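Local coordinates for protein arginine kinase (Anthopleura japonica, PDB 4RF6) that catalyses the reversible transfer of a phosphoryl group from ATP to L-arginine, giving phosphoarginine and ADP, with two phosphagen kinase units in tandem on one chain, at residues Val160-Ser165 / Lys262-Gln267; Gln656-Glu661 / Lys708-Ile713. One frame throughout, in Å; residues are numbered along the deposited sequence.

Contact 1. Residues Val160-Ser165 / Lys262-Gln267; sequences VGVLTS and KKLGFQ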
ATOM      1  N   VAL A 160      19.972  17.045  11.909  1.00 22.79           N
ATOM      2  CA  VAL A 160      19.470  17.662  10.678  1.00 27.83           C
ATOM      3  C   VAL A 160      20.590  17.865   9.651  1.00 30.58           C
ATOM      4  O   VAL A 160      20.401  17.623   8.453  1.00 30.85           O
ATOM      5  CB  VAL A 160      18.738  18.987  10.963  1.00 28.79           C
ATOM      6  CG1 VAL A 160      18.437  19.736   9.675  1.00 31.18           C
ATOM      7  CG2 VAL A 160      17.446  18.719  11.729  1.00 28.69           C
ATOM      8  N   GLY A 161      21.761  18.281  10.130  1.00 30.53           N
ATOM      9  CA  GLY A 161      22.930  18.437   9.279  1.00 29.37           C
ATOM     10  C   GLY A 161      23.308  17.168   8.532  1.00 29.77           C
ATOM     11  O   GLY A 161      23.713  17.223   7.367  1.00 28.22           O
ATOM     12  N   VAL A 162      23.184  16.025   9.200  1.00 28.23           N
ATOM     13  CA  VAL A 162      23.453  14.743   8.560  1.00 29.82           C
ATOM     14  C   VAL A 162      22.303  14.368   7.634  1.00 30.42           C
ATOM     15  O   VAL A 162      22.519  13.977   6.485  1.00 31.27           O
ATOM     16  CB  VAL A 162      23.668  13.612   9.586  1.00 27.65           C
ATOM     17  CG1 VAL A 162      23.730  12.269   8.887  1.00 26.52           C
ATOM     18  CG2 VAL A 162      24.936  13.840  10.380  1.00 26.33           C
ATOM     19  N   LEU A 163      21.078  14.495   8.137  1.00 26.92           N
ATOM     20  CA  LEU A 163      19.902  14.080   7.377  1.00 27.40           C
ATOM     21  C   LEU A 163      19.765  14.829   6.052  1.00 26.30           C
ATOM     22  O   LEU A 163      19.540  14.212   5.012  1.00 24.94           O
ATOM     23  CB  LEU A 163      18.624  14.215   8.216  1.00 25.66           C
ATOM     24  CG  LEU A 163      18.481  13.262   9.404  1.00 24.96           C
ATOM     25  CD1 LEU A 163      17.126  13.418  10.081  1.00 22.12           C
ATOM     26  CD2 LEU A 163      18.698  11.817   8.977  1.00 25.84           C
ATOM     27  N   THR A 164      19.916  16.151   6.086  1.00 24.30           N
ATOM     28  CA  THR A 164      19.818  16.960   4.869  1.00 24.93           C
ATOM     29  C   THR A 164      21.007  16.770   3.917  1.00 27.91           C
ATOM     30  O   THR A 164      21.040  17.352   2.829  1.00 31.30           O
ATOM     31  CB  THR A 164      19.612  18.465   5.183  1.00 28.87           C
ATOM     32  OG1 THR A 164      20.613  18.915   6.103  1.00 30.43           O
ATOM     33  CG2 THR A 164      18.238  18.704   5.791  1.00 26.28           C
ATOM     34  N   SER A 165      21.972  15.947   4.318  1.00 29.04           N
ATOM     35  CA  SER A 165      23.114  15.634   3.463  1.00 34.39           C
ATOM     36  C   SER A 165      22.864  14.354   2.663  1.00 36.25           C
ATOM     37  O   SER A 165      23.549  14.081   1.677  1.00 37.29           O
ATOM     38  CB  SER A 165      24.390  15.476   4.296  1.00 36.94           C
ATOM     39  OG  SER A 165      24.502  14.161   4.818  1.00 38.73           O
ATOM     40  N   LYS A 262      28.576   7.281  11.880  1.00 37.80           N
ATOM     41  CA  LYS A 262      29.877   7.776  11.432  1.00 40.46           C
ATOM     42  C   LYS A 262      30.124   9.232  11.845  1.00 36.92           C
ATOM     43  O   LYS A 262      31.148   9.550  12.452  1.00 34.96           O
ATOM     44  CB  LYS A 262      29.975   7.650   9.910  1.00 43.14           C
ATOM     45  CG  LYS A 262      31.208   8.298   9.303  1.00 48.27           C
ATOM     46  CD  LYS A 262      31.073   8.416   7.791  1.00 51.19           C
ATOM     47  CE  LYS A 262      32.420   8.266   7.105  1.00 54.57           C
ATOM     48  NZ  LYS A 262      32.287   8.284   5.622  1.00 55.76           N
ATOM     49  N   LYS A 263      29.174  10.104  11.524  1.00 33.37           N
ATOM     50  CA  LYS A 263      29.339  11.534  11.748  1.00 34.92           C
ATOM     51  C   LYS A 263      29.119  11.954  13.201  1.00 36.69           C
ATOM     52  O   LYS A 263      29.687  12.951  13.652  1.00 38.07           O
ATOM     53  CB  LYS A 263      28.398  12.324  10.835  1.00 36.60           C
ATOM     54  CG  LYS A 263      28.709  12.199   9.345  1.00 38.82           C
ATOM     55  CD  LYS A 263      30.059  12.837   9.009  1.00 38.98           C
ATOM     56  CE  LYS A 263      30.381  12.743   7.520  1.00 39.04           C
ATOM     57  NZ  LYS A 263      29.277  13.296   6.686  1.00 38.49           N
ATOM     58  N   LEU A 264      28.301  11.203  13.934  1.00 34.63           N
ATOM     59  CA  LEU A 264      27.866  11.653  15.257  1.00 29.13           C
ATOM     60  C   LEU A 264      28.191  10.715  16.423  1.00 25.30           C
ATOM     61  O   LEU A 264      28.526  11.180  17.514  1.00 25.68           O
ATOM     62  CB  LEU A 264      26.371  11.988  15.251  1.00 25.72           C
ATOM     63  CG  LEU A 264      25.956  13.140  14.336  1.00 25.23           C
ATOM     64  CD1 LEU A 264      24.490  13.493  14.523  1.00 17.91           C
ATOM     65  CD2 LEU A 264      26.830  14.352  14.590  1.00 28.37           C
ATOM     66  N   GLY A 265      28.073   9.407  16.212  1.00 25.13           N
ATOM     67  CA  GLY A 265      28.301   8.450  17.288  1.00 25.25           C
ATOM     68  C   GLY A 265      27.078   8.224  18.166  1.00 25.85           C
ATOM     69  O   GLY A 265      26.307   9.157  18.409  1.00 23.85           O
ATOM     70  N   PHE A 266      26.909   6.991  18.648  1.00 26.67           N
ATOM     71  CA  PHE A 266      25.727   6.584  19.412  1.00 25.25           C
ATOM     72  C   PHE A 266      26.083   6.127  20.827  1.00 28.36           C
ATOM     73  O   PHE A 266      27.167   5.596  21.047  1.00 28.46           O
ATOM     74  CB  PHE A 266      25.032   5.410  18.713  1.00 23.76           C
ATOM     75  CG  PHE A 266      24.390   5.762  17.402  1.00 25.47           C
ATOM     76  CD1 PHE A 266      23.738   6.975  17.232  1.00 26.75           C
ATOM     77  CD2 PHE A 266      24.428   4.865  16.342  1.00 25.85           C
ATOM     78  CE1 PHE A 266      23.141   7.291  16.018  1.00 24.16           C
ATOM     79  CE2 PHE A 266      23.834   5.172  15.130  1.00 24.73           C
ATOM     80  CZ  PHE A 266      23.192   6.385  14.969  1.00 23.90           C
ATOM     81  N   GLN A 267      25.165   6.305  21.777  1.00 27.17           N
ATOM     82  CA  GLN A 267      25.342   5.719  23.108  1.00 26.98           C
ATOM     83  C   GLN A 267      25.179   4.207  23.015  1.00 26.79           C
ATOM     84  O   GLN A 267      24.202   3.722  22.441  1.00 27.94           O
ATOM     85  CB  GLN A 267      24.349   6.310  24.106  1.00 25.49           C
ATOM     86  CG  GLN A 267      24.500   7.812  24.287  1.00 27.38           C
ATOM     87  CD  GLN A 267      23.558   8.378  25.329  1.00 27.47           C
ATOM     88  OE1 GLN A 267      23.364   7.791  26.394  1.00 23.37           O
ATOM     89  NE2 GLN A 267      22.968   9.526  25.027  1.00 29.45           N
TER
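Val162 meets Lys263 and Leu264 through a single methyl group. Its CG2 lies 3.8 Å from CB of Lys263 and 4.1 Å from CG of Leu264, so one branch touches the first carbon of Lys263 and the branch point of Leu264. With CG1 anti to the backbone N (chi1 171°), CG2 falls opposite the carbonyl carbon and becomes the branch that projects across the gap. Toward Leu264 the approach is tip to tip; the Lys263 chain instead runs at a slant to the valine.

Lys263 takes part mainly through its base. Beyond CB the chain bends at chi2 and again at chi4, and NZ forms a salt bridge with Glu259 one turn back on its own helix, so the charge is paired away from the valine. Val162 also packs on Ile260 of that helix, while Leu264 touches Leu138 in a loop.

The contact joins the last turns of helices 149-163 and 246-264, both in the first kinase repeat, with Val162 and Lys263 CA atoms 7.4 Å apart. Two hydroxyls just past helix 149-163 fold back onto carbonyls of its last turn. OG of Ser165 reaches O of Val162 at 2.6 Å, in the carbonyl plane on a lone pair; OG1 of Thr164 reaches O of Val160 at 2.7 Å, tilted 34° from the Val160 carbonyl plane. Each carbonyl also accepts the backbone N-H of the residue that supplies the hydroxyl. After helix 246-264, Gly265 leaves helical geometry with positive phi. Between the segments the chemistry is purely van der Waals, and just 111 Å² is buried: a slight touch, with the Ser165 and Thr164 hydroxyls and the Lys263 amine bonded on their own sides.

Contact 2. Residues Gln656-Glu661 / Lys708-Ile713; sequences QKICDE and KKLLEI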
ATOM      1  N   GLN A 656     -34.843  -1.395 -34.451  1.00 39.03           N
ATOM      2  CA  GLN A 656     -34.184  -2.693 -34.350  1.00 40.00           C
ATOM      3  C   GLN A 656     -33.187  -2.905 -35.487  1.00 35.59           C
ATOM      4  O   GLN A 656     -32.046  -3.323 -35.252  1.00 32.86           O
ATOM      5  CB  GLN A 656     -35.224  -3.812 -34.384  1.00 47.22           C
ATOM      6  CG  GLN A 656     -34.643  -5.175 -34.739  1.00 53.64           C
ATOM      7  CD  GLN A 656     -35.637  -6.067 -35.460  1.00 59.83           C
ATOM      8  OE1 GLN A 656     -36.280  -6.917 -34.846  1.00 63.71           O
ATOM      9  NE2 GLN A 656     -35.766  -5.879 -36.770  1.00 59.18           N
ATOM     10  N   LYS A 657     -33.630  -2.617 -36.712  1.00 33.72           N
ATOM     11  CA  LYS A 657     -32.802  -2.800 -37.905  1.00 35.27           C
ATOM     12  C   LYS A 657     -31.530  -1.963 -37.825  1.00 31.55           C
ATOM     13  O   LYS A 657     -30.443  -2.428 -38.172  1.00 27.33           O
ATOM     14  CB  LYS A 657     -33.568  -2.403 -39.169  1.00 39.68           C
ATOM     15  CG  LYS A 657     -34.847  -3.178 -39.447  1.00 46.37           C
ATOM     16  CD  LYS A 657     -35.514  -2.644 -40.720  1.00 50.11           C
ATOM     17  CE  LYS A 657     -36.861  -3.299 -40.981  1.00 53.20           C
ATOM     18  NZ  LYS A 657     -37.735  -3.235 -39.778  1.00 55.40           N
ATOM     19  N   ILE A 658     -31.683  -0.721 -37.373  1.00 30.91           N
ATOM     20  CA  ILE A 658     -30.567   0.213 -37.246  1.00 30.30           C
ATOM     21  C   ILE A 658     -29.541  -0.253 -36.213  1.00 28.22           C
ATOM     22  O   ILE A 658     -28.342  -0.312 -36.499  1.00 29.66           O
ATOM     23  CB  ILE A 658     -31.070   1.631 -36.873  1.00 29.64           C
ATOM     24  CG1 ILE A 658     -31.788   2.272 -38.062  1.00 30.50           C
ATOM     25  CG2 ILE A 658     -29.918   2.516 -36.438  1.00 26.75           C
ATOM     26  CD1 ILE A 658     -32.624   3.493 -37.693  1.00 31.47           C
ATOM     27  N   CYS A 659     -30.012  -0.579 -35.014  1.00 28.12           N
ATOM     28  CA  CYS A 659     -29.126  -1.054 -33.954  1.00 28.74           C
ATOM     29  C   CYS A 659     -28.404  -2.334 -34.353  1.00 26.81           C
ATOM     30  O   CYS A 659     -27.243  -2.542 -33.985  1.00 27.86           O
ATOM     31  CB  CYS A 659     -29.907  -1.277 -32.659  1.00 30.78           C
ATOM     32  SG  CYS A 659     -30.500   0.247 -31.909  1.00 39.58           S
ATOM     33  N   ASP A 660     -29.091  -3.186 -35.109  1.00 25.11           N
ATOM     34  CA  ASP A 660     -28.507  -4.457 -35.537  1.00 29.20           C
ATOM     35  C   ASP A 660     -27.482  -4.280 -36.660  1.00 26.60           C
ATOM     36  O   ASP A 660     -26.417  -4.897 -36.633  1.00 21.14           O
ATOM     37  CB  ASP A 660     -29.597  -5.452 -35.955  1.00 31.90           C
ATOM     38  CG  ASP A 660     -30.360  -6.021 -34.768  1.00 36.71           C
ATOM     39  OD1 ASP A 660     -29.874  -5.892 -33.624  1.00 36.08           O
ATOM     40  OD2 ASP A 660     -31.448  -6.600 -34.985  1.00 39.90           O
ATOM     41  N   GLU A 661     -27.799  -3.447 -37.647  1.00 26.35           N
ATOM     42  CA  GLU A 661     -26.863  -3.210 -38.741  1.00 25.16           C
ATOM     43  C   GLU A 661     -25.568  -2.578 -38.225  1.00 22.63           C
ATOM     44  O   GLU A 661     -24.467  -2.958 -38.640  1.00 23.91           O
ATOM     45  CB  GLU A 661     -27.482  -2.321 -39.826  1.00 23.86           C
ATOM     46  CG  GLU A 661     -26.452  -1.806 -40.825  1.00 27.12           C
ATOM     47  CD  GLU A 661     -27.058  -1.251 -42.105  1.00 32.65           C
ATOM     48  OE1 GLU A 661     -28.252  -0.877 -42.100  1.00 33.23           O
ATOM     49  OE2 GLU A 661     -26.326  -1.192 -43.118  1.00 31.69           O
ATOM     50  N   LYS A 708     -26.824   8.837 -36.682  1.00 23.32           N
ATOM     51  CA  LYS A 708     -27.286   9.701 -37.765  1.00 22.27           C
ATOM     52  C   LYS A 708     -28.680   9.280 -38.226  1.00 23.46           C
ATOM     53  O   LYS A 708     -29.570  10.113 -38.388  1.00 25.62           O
ATOM     54  CB  LYS A 708     -26.303   9.639 -38.938  1.00 23.90           C
ATOM     55  CG  LYS A 708     -26.588  10.619 -40.081  1.00 28.13           C
ATOM     56  CD  LYS A 708     -25.559  10.424 -41.191  1.00 30.65           C
ATOM     57  CE  LYS A 708     -25.406  11.656 -42.066  1.00 36.32           C
ATOM     58  NZ  LYS A 708     -26.664  12.015 -42.770  1.00 39.23           N
ATOM     59  N   LYS A 709     -28.871   7.979 -38.423  1.00 23.27           N
ATOM     60  CA  LYS A 709     -30.168   7.464 -38.848  1.00 25.73           C
ATOM     61  C   LYS A 709     -31.240   7.610 -37.768  1.00 26.27           C
ATOM     62  O   LYS A 709     -32.411   7.840 -38.076  1.00 27.14           O
ATOM     63  CB  LYS A 709     -30.044   6.010 -39.301  1.00 29.88           C
ATOM     64  CG  LYS A 709     -29.187   5.849 -40.546  1.00 34.35           C
ATOM     65  CD  LYS A 709     -29.443   4.526 -41.237  1.00 40.12           C
ATOM     66  CE  LYS A 709     -28.889   4.549 -42.655  1.00 43.67           C
ATOM     67  NZ  LYS A 709     -29.272   3.334 -43.434  1.00 46.01           N
ATOM     68  N   LEU A 710     -30.843   7.465 -36.505  1.00 25.82           N
ATOM     69  CA  LEU A 710     -31.764   7.686 -35.394  1.00 27.45           C
ATOM     70  C   LEU A 710     -32.186   9.151 -35.361  1.00 32.29           C
ATOM     71  O   LEU A 710     -33.339   9.469 -35.061  1.00 33.33           O
ATOM     72  CB  LEU A 710     -31.118   7.287 -34.062  1.00 26.85           C
ATOM     73  CG  LEU A 710     -30.698   5.819 -33.945  1.00 26.05           C
ATOM     74  CD1 LEU A 710     -30.055   5.545 -32.597  1.00 24.44           C
ATOM     75  CD2 LEU A 710     -31.894   4.907 -34.165  1.00 24.48           C
ATOM     76  N   LEU A 711     -31.252  10.041 -35.685  1.00 34.07           N
ATOM     77  CA  LEU A 711     -31.545  11.470 -35.718  1.00 35.17           C
ATOM     78  C   LEU A 711     -32.493  11.831 -36.852  1.00 37.09           C
ATOM     79  O   LEU A 711     -33.372  12.686 -36.693  1.00 38.14           O
ATOM     80  CB  LEU A 711     -30.263  12.294 -35.837  1.00 37.68           C
ATOM     81  CG  LEU A 711     -29.647  12.731 -34.515  1.00 42.77           C
ATOM     82  CD1 LEU A 711     -28.622  13.832 -34.726  1.00 45.96           C
ATOM     83  CD2 LEU A 711     -30.736  13.194 -33.574  1.00 44.93           C
ATOM     84  N   GLU A 712     -32.309  11.183 -37.999  1.00 34.95           N
ATOM     85  CA  GLU A 712     -33.132  11.467 -39.173  1.00 37.20           C
ATOM     86  C   GLU A 712     -34.606  11.147 -38.924  1.00 37.29           C
ATOM     87  O   GLU A 712     -35.493  11.795 -39.479  1.00 36.27           O
ATOM     88  CB  GLU A 712     -32.597  10.726 -40.404  1.00 37.62           C
ATOM     89  CG  GLU A 712     -31.476  11.472 -41.135  1.00 42.15           C
ATOM     90  CD  GLU A 712     -30.539  10.551 -41.910  1.00 46.48           C
ATOM     91  OE1 GLU A 712     -30.693   9.315 -41.815  1.00 44.49           O
ATOM     92  OE2 GLU A 712     -29.641  11.071 -42.608  1.00 50.92           O
ATOM     93  N   ILE A 713     -34.859  10.150 -38.081  1.00 36.76           N
ATOM     94  CA  ILE A 713     -36.221   9.789 -37.697  1.00 38.87           C
ATOM     95  C   ILE A 713     -36.757  10.733 -36.613  1.00 41.88           C
ATOM     96  O   ILE A 713     -37.912  11.170 -36.671  1.00 40.97           O
ATOM     97  CB  ILE A 713     -36.308   8.312 -37.243  1.00 40.96           C
ATOM     98  CG1 ILE A 713     -36.001   7.378 -38.419  1.00 39.79           C
ATOM     99  CG2 ILE A 713     -37.679   8.002 -36.655  1.00 42.67           C
ATOM    100  CD1 ILE A 713     -35.982   5.895 -38.061  1.00 40.39           C
TER
HETATM  101  O   HOH W   1     -27.344   1.165 -44.750  1.00 52.58           O
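Two helices of the second kinase repeat pack almost antiparallel here, through an apolar centre with a water-bridged charged pair at its margin. Segment 656-661 belongs to the short helix 655-661 and segment 708-713 to the long C-terminal helix 696-714; the axes of the two six-residue segments approach to 10.5 Å, with 165° between their N-to-C directions.

Ile658 carries the packing. Its CG2 lies 3.8 Å from CD2 of Leu710, and its CD1 touches the same methyl while also lying 3.9 Å from CB of Lys709 and 4.1 Å from CD1 of Ile713. Both branches of the isoleucine thus bear on one leucine methyl from the same side, the two side chains sliding past each other in opposite directions. CG2 stands anti to the backbone N while CG1, at chi1 -71°, swings beside it; an extended chi2 then carries CD1 out between Lys709 and Ile713.

In the fold, helix 655-661 leads into edge strand 664-668 of the eight-stranded antiparallel sheet in the catalytic domain of phosphagen kinases, and helix 696-714 follows strand 683-688, the neighbour of that edge. Ile713 also packs on His652, just ahead of the shorter helix, and Leu711 turns to Leu472 and Tyr478.

Beyond the apolar patch, the Lys709 chain extends past CG toward Glu661. Lys709 NZ and Glu661 OE1 are 4.5 Å apart, too far for a salt bridge, but one water donates to Glu661 OE2 at 3.0 Å and accepts from Lys709 NZ at 3.2 Å. Within the longer helix Lys708 and Glu712 form a direct salt bridge, NZ meeting the syn side of OE2 from 33° out of the carboxylate plane.

How the contacts relate
Contact 1 and contact 2 belong to different catalytic domains of the tandem enzyme, on opposite sides of the chain's centre, and their nearest atoms are about 62 Å apart. They share no helix and do not touch. Both are partly buried, and in each an exposed lysine contributes CB, beside one buried aliphatic residue in contact 1 and two in contact 2. Contact 2 buries about twice the area, 216 against 111 Å², consistent with its nearly antiparallel helices lying alongside each other, whereas 160-165 and 262-267 meet where their helices end. The lysines also differ: in contact 1 the charge pairs within its own helix, while in contact 2 it reaches the facing helix through water.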